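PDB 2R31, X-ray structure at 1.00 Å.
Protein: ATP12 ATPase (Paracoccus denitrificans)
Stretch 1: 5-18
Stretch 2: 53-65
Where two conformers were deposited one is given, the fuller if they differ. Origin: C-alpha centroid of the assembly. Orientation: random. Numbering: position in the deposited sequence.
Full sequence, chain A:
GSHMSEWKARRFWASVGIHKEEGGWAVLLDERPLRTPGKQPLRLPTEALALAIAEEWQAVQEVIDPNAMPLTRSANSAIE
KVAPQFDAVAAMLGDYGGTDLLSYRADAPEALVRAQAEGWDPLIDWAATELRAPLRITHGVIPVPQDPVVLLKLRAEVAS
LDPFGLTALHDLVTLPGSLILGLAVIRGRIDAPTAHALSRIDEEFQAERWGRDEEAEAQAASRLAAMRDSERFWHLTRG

Stretch 1, residues 5-18: SEWKARRFWASVGI
Stretch 2, residues 53-65: IAEEWQAVQEVID

Stretch 1 opens as a helix, Ser 5 to Lys 8, leaves helical angles at Ala 9, and ends as a strand, Val 16 to Ile 18. Stretch 2 enters as a helix already under way at Ile 53, then becomes a loop, with Val 63 extended at -144/144. Strand and helix run nearly antiparallel, at 170°, with axes 8.0 Å apart. Val 16 lies nearest Gln 58 by CA, and Arg 10 nearest Val 63, 4.3 Å between CA atoms.

Ala 54, with its small side chain, leaves a hollow on the helix. Val 16 (t) fills it, CG1 3.7 Å from Ala 54 CB, and Ile 18 (p, t) adds CG2 at 3.8 Å from the same CB. Trp 13 (p, chi2 94°) points toward stretch 2. Its CH2 reaches Trp 57 CE3 at 3.5 Å and Ile 64 CG1 at 4.0 Å, while CZ2 meets Val 60 CB at 3.9 Å. The indole planes of Trp 13 and Trp 57 (m) meet obliquely at 54°. Trp 13 NE1 donates to Trp 57 O at 3.3 Å.

Arg 11, t at chi1 to chi3, reaches the backbone at Gln 58 and Val 60. NH1 donates to Gln 58 O (2.8 Å) and Val 60 O (3.0 Å); NH2 donates to Gln 58 OE1 (2.8 Å). Within its own stretch, NE holds Trp 13 O at 2.9 Å.

Ile 64 N donates to Ala 9 O at 2.9 Å. Ala 9 CB packs on Val 63 CG2 at 3.8 Å.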

# COMPACT_ATOMS: atom_id res chain seq x y z
N SER A 5 23.22 0.74 -22.32
CA SER A 5 22.01 0.86 -21.49
C SER A 5 22.34 1.52 -20.15
O SER A 5 21.62 2.41 -19.68
CB SER A 5 21.30 -0.49 -21.32
OG SER A 5 21.09 -1.14 -22.57
N GLU A 6 23.43 1.15 -19.48
CA GLU A 6 23.79 1.81 -18.22
C GLU A 6 24.19 3.24 -18.43
O GLU A 6 23.85 4.05 -17.58
CB GLU A 6 24.89 1.05 -17.43
CG GLU A 6 24.41 -0.23 -16.76
CD GLU A 6 25.56 -1.07 -16.21
OE1 GLU A 6 26.60 -0.44 -15.85
OE2 GLU A 6 25.46 -2.31 -16.12
N TRP A 7 24.84 3.57 -19.54
CA TRP A 7 25.22 4.92 -19.89
C TRP A 7 23.97 5.79 -19.97
O TRP A 7 23.92 6.96 -19.51
CB TRP A 7 26.03 4.92 -21.16
CG TRP A 7 26.52 6.23 -21.66
CD1 TRP A 7 27.75 6.78 -21.45
CD2 TRP A 7 25.81 7.16 -22.48
NE1 TRP A 7 27.83 8.00 -22.08
CE2 TRP A 7 26.67 8.26 -22.72
CE3 TRP A 7 24.54 7.19 -23.04
CZ2 TRP A 7 26.29 9.35 -23.49
CZ3 TRP A 7 24.14 8.28 -23.80
CH2 TRP A 7 25.02 9.36 -24.02
N LYS A 8 22.91 5.26 -20.54
CA LYS A 8 21.69 6.03 -20.66
C LYS A 8 21.03 6.30 -19.32
O LYS A 8 20.35 7.31 -19.14
CB LYS A 8 20.74 5.23 -21.57
CG LYS A 8 21.22 5.24 -23.02
CD LYS A 8 20.29 4.44 -23.93
CE LYS A 8 20.92 3.09 -24.29
NZ LYS A 8 20.69 2.79 -25.74
N ALA A 9 21.24 5.40 -18.38
CA ALA A 9 20.76 5.43 -17.01
C ALA A 9 21.76 6.11 -16.11
O ALA A 9 21.54 6.03 -14.85
CB ALA A 9 20.46 4.01 -16.63
N ARG A 10 22.79 6.78 -16.60
CA ARG A 10 23.75 7.43 -15.70
C ARG A 10 23.16 8.67 -15.07
O ARG A 10 22.17 9.24 -15.51
CB ARG A 10 25.02 7.80 -16.44
CG ARG A 10 24.86 9.05 -17.34
CD ARG A 10 26.06 9.17 -18.30
NE ARG A 10 26.07 10.46 -18.95
CZ ARG A 10 25.26 10.71 -20.01
NH1 ARG A 10 25.29 11.95 -20.54
NH2 ARG A 10 24.42 9.81 -20.52
N ARG A 11 23.87 9.18 -14.09
CA ARG A 11 23.57 10.48 -13.52
C ARG A 11 24.19 11.53 -14.44
O ARG A 11 25.37 11.97 -14.36
CB ARG A 11 24.07 10.71 -12.14
CG ARG A 11 23.68 12.01 -11.55
CD ARG A 11 24.32 12.39 -10.30
NE ARG A 11 23.87 13.69 -9.81
CZ ARG A 11 23.45 13.91 -8.64
NH1 ARG A 11 23.39 12.81 -7.86
NH2 ARG A 11 23.05 15.13 -8.30
N PHE A 12 23.37 12.01 -15.35
CA PHE A 12 23.81 13.02 -16.32
C PHE A 12 23.52 14.42 -15.84
O PHE A 12 23.75 15.36 -16.61
CB PHE A 12 23.20 12.74 -17.72
CG PHE A 12 21.71 12.85 -17.71
CD1 PHE A 12 21.02 14.04 -17.85
CD2 PHE A 12 20.93 11.71 -17.56
CE1 PHE A 12 19.65 14.05 -17.85
CE2 PHE A 12 19.55 11.74 -17.54
CZ PHE A 12 18.86 12.95 -17.66
N TRP A 13 22.96 14.60 -14.63
CA TRP A 13 22.62 15.90 -14.09
C TRP A 13 23.53 16.19 -12.91
O TRP A 13 23.92 15.32 -12.17
CB TRP A 13 21.12 15.94 -13.64
CG TRP A 13 20.82 14.92 -12.59
CD1 TRP A 13 20.82 15.10 -11.22
CD2 TRP A 13 20.50 13.56 -12.78
NE1 TRP A 13 20.51 13.93 -10.57
CE2 TRP A 13 20.31 12.96 -11.48
CE3 TRP A 13 20.31 12.73 -13.90
CZ2 TRP A 13 20.01 11.65 -11.33
CZ3 TRP A 13 20.00 11.39 -13.70
CH2 TRP A 13 19.86 10.88 -12.43
N ALA A 14 23.74 17.48 -12.69
CA ALA A 14 24.51 17.94 -11.56
C ALA A 14 23.62 18.25 -10.36
O ALA A 14 23.85 17.72 -9.26
CB ALA A 14 25.42 19.13 -11.94
N SER A 15 22.60 19.06 -10.58
CA SER A 15 21.79 19.63 -9.53
C SER A 15 20.37 19.05 -9.51
O SER A 15 19.85 18.62 -10.54
CB SER A 15 21.66 21.16 -9.68
OG SER A 15 20.82 21.52 -10.76
N VAL A 16 19.76 19.08 -8.33
CA VAL A 16 18.39 18.64 -8.12
C VAL A 16 17.70 19.72 -7.26
O VAL A 16 18.28 20.20 -6.28
CB VAL A 16 18.29 17.29 -7.40
CG1 VAL A 16 16.86 16.86 -7.27
CG2 VAL A 16 19.10 16.24 -8.16
N GLY A 17 16.47 20.05 -7.58
CA GLY A 17 15.67 20.97 -6.75
C GLY A 17 14.17 20.69 -6.99
O GLY A 17 13.85 19.70 -7.66
N ILE A 18 13.33 21.56 -6.44
CA ILE A 18 11.91 21.43 -6.61
C ILE A 18 11.30 22.80 -6.94
O ILE A 18 11.90 23.83 -6.66
CB ILE A 18 11.21 20.79 -5.38
CG1 ILE A 18 11.23 21.67 -4.13
CG2 ILE A 18 11.82 19.40 -5.12
CD1 ILE A 18 10.33 21.20 -3.02
N ILE A 53 11.38 12.89 -3.03
CA ILE A 53 11.72 12.41 -4.36
C ILE A 53 13.00 13.11 -4.83
O ILE A 53 13.90 12.45 -5.40
CB ILE A 53 10.55 12.53 -5.34
CG1 ILE A 53 9.51 11.47 -4.98
CG2 ILE A 53 11.01 12.37 -6.79
CD1 ILE A 53 8.24 11.51 -5.79
N ALA A 54 13.15 14.40 -4.61
CA ALA A 54 14.39 15.08 -4.94
C ALA A 54 15.57 14.40 -4.25
O ALA A 54 16.62 14.24 -4.87
CB ALA A 54 14.29 16.55 -4.59
N GLU A 55 15.41 14.00 -2.98
CA GLU A 55 16.49 13.28 -2.30
C GLU A 55 16.86 12.00 -3.02
O GLU A 55 18.05 11.61 -3.08
CB GLU A 55 16.14 13.00 -0.83
CG GLU A 55 16.06 14.18 0.10
CD GLU A 55 15.44 13.91 1.45
OE1 GLU A 55 14.74 12.88 1.63
OE2 GLU A 55 15.59 14.74 2.39
N GLU A 56 15.89 11.26 -3.56
CA GLU A 56 16.18 10.04 -4.33
C GLU A 56 17.06 10.36 -5.54
O GLU A 56 18.02 9.66 -5.84
CB GLU A 56 14.92 9.33 -4.78
CG GLU A 56 14.07 8.79 -3.65
CD GLU A 56 12.86 8.01 -4.08
OE1 GLU A 56 12.40 8.13 -5.24
OE2 GLU A 56 12.33 7.25 -3.21
N TRP A 57 16.73 11.41 -6.27
CA TRP A 57 17.48 11.76 -7.48
C TRP A 57 18.85 12.39 -7.15
O TRP A 57 19.79 12.17 -7.88
CB TRP A 57 16.61 12.70 -8.38
CG TRP A 57 15.52 11.85 -9.01
CD1 TRP A 57 14.31 11.52 -8.47
CD2 TRP A 57 15.58 11.15 -10.23
NE1 TRP A 57 13.60 10.70 -9.27
CE2 TRP A 57 14.38 10.42 -10.39
CE3 TRP A 57 16.54 11.02 -11.26
CZ2 TRP A 57 14.11 9.62 -11.47
CZ3 TRP A 57 16.28 10.24 -12.32
CH2 TRP A 57 15.07 9.54 -12.46
N GLN A 58 18.96 13.08 -6.01
CA GLN A 58 20.25 13.59 -5.54
C GLN A 58 21.15 12.48 -5.11
O GLN A 58 22.39 12.55 -5.22
CB GLN A 58 20.01 14.57 -4.38
CG GLN A 58 21.26 15.16 -3.79
CD GLN A 58 22.23 15.64 -4.77
OE1 GLN A 58 22.12 16.06 -5.87
NE2 GLN A 58 23.50 15.59 -4.34
N ALA A 59 20.60 11.36 -4.63
CA ALA A 59 21.37 10.25 -4.13
C ALA A 59 21.92 9.32 -5.22
O ALA A 59 22.69 8.40 -4.95
CB ALA A 59 20.51 9.43 -3.16
N VAL A 60 21.50 9.48 -6.47
CA VAL A 60 21.98 8.63 -7.55
C VAL A 60 23.48 8.81 -7.68
O VAL A 60 23.98 9.92 -7.79
CB VAL A 60 21.30 8.96 -8.88
CG1 VAL A 60 21.90 8.13 -10.02
CG2 VAL A 60 19.77 8.69 -8.78
N GLN A 61 24.18 7.70 -7.70
CA GLN A 61 25.66 7.74 -7.86
C GLN A 61 25.96 7.60 -9.31
O GLN A 61 25.74 8.52 -10.11
CB GLN A 61 26.23 6.68 -6.88
CG GLN A 61 25.94 7.07 -5.43
CD GLN A 61 26.70 8.33 -5.05
OE1 GLN A 61 27.94 8.41 -5.18
NE2 GLN A 61 25.92 9.33 -4.59
N GLU A 62 26.35 6.52 -9.85
CA GLU A 62 26.79 6.36 -11.22
C GLU A 62 25.62 5.94 -12.08
O GLU A 62 25.65 6.26 -13.27
CB GLU A 62 27.82 5.25 -11.19
CG GLU A 62 29.13 5.77 -10.57
CD GLU A 62 29.43 4.98 -9.32
OE1 GLU A 62 30.15 3.95 -9.53
OE2 GLU A 62 29.01 5.27 -8.18
N VAL A 63 24.69 5.19 -11.56
CA VAL A 63 23.57 4.69 -12.35
C VAL A 63 22.30 4.67 -11.50
O VAL A 63 22.34 4.42 -10.30
CB VAL A 63 23.90 3.31 -12.89
CG1 VAL A 63 24.02 2.33 -11.71
CG2 VAL A 63 22.87 2.80 -13.90
N ILE A 64 21.17 4.97 -12.14
CA ILE A 64 19.87 4.95 -11.51
C ILE A 64 19.54 3.55 -11.05
O ILE A 64 19.69 2.59 -11.80
CB ILE A 64 18.80 5.49 -12.48
CG1 ILE A 64 19.01 6.97 -12.78
CG2 ILE A 64 17.37 5.28 -12.02
CD1 ILE A 64 18.21 7.46 -13.95
N ASP A 65 19.20 3.42 -9.76
CA ASP A 65 18.81 2.26 -9.02
C ASP A 65 17.38 2.34 -8.45
O ASP A 65 17.09 2.94 -7.43
CB ASP A 65 19.65 1.92 -7.76
CG ASP A 65 19.22 0.45 -7.70
OD1 ASP A 65 19.53 -0.33 -8.64
OD2 ASP A 65 18.49 0.13 -6.80
O HOH W 1 25.97 4.51 -15.63
O HOH W 2 26.76 8.80 -13.45
O HOH W 3 21.69 19.46 -6.09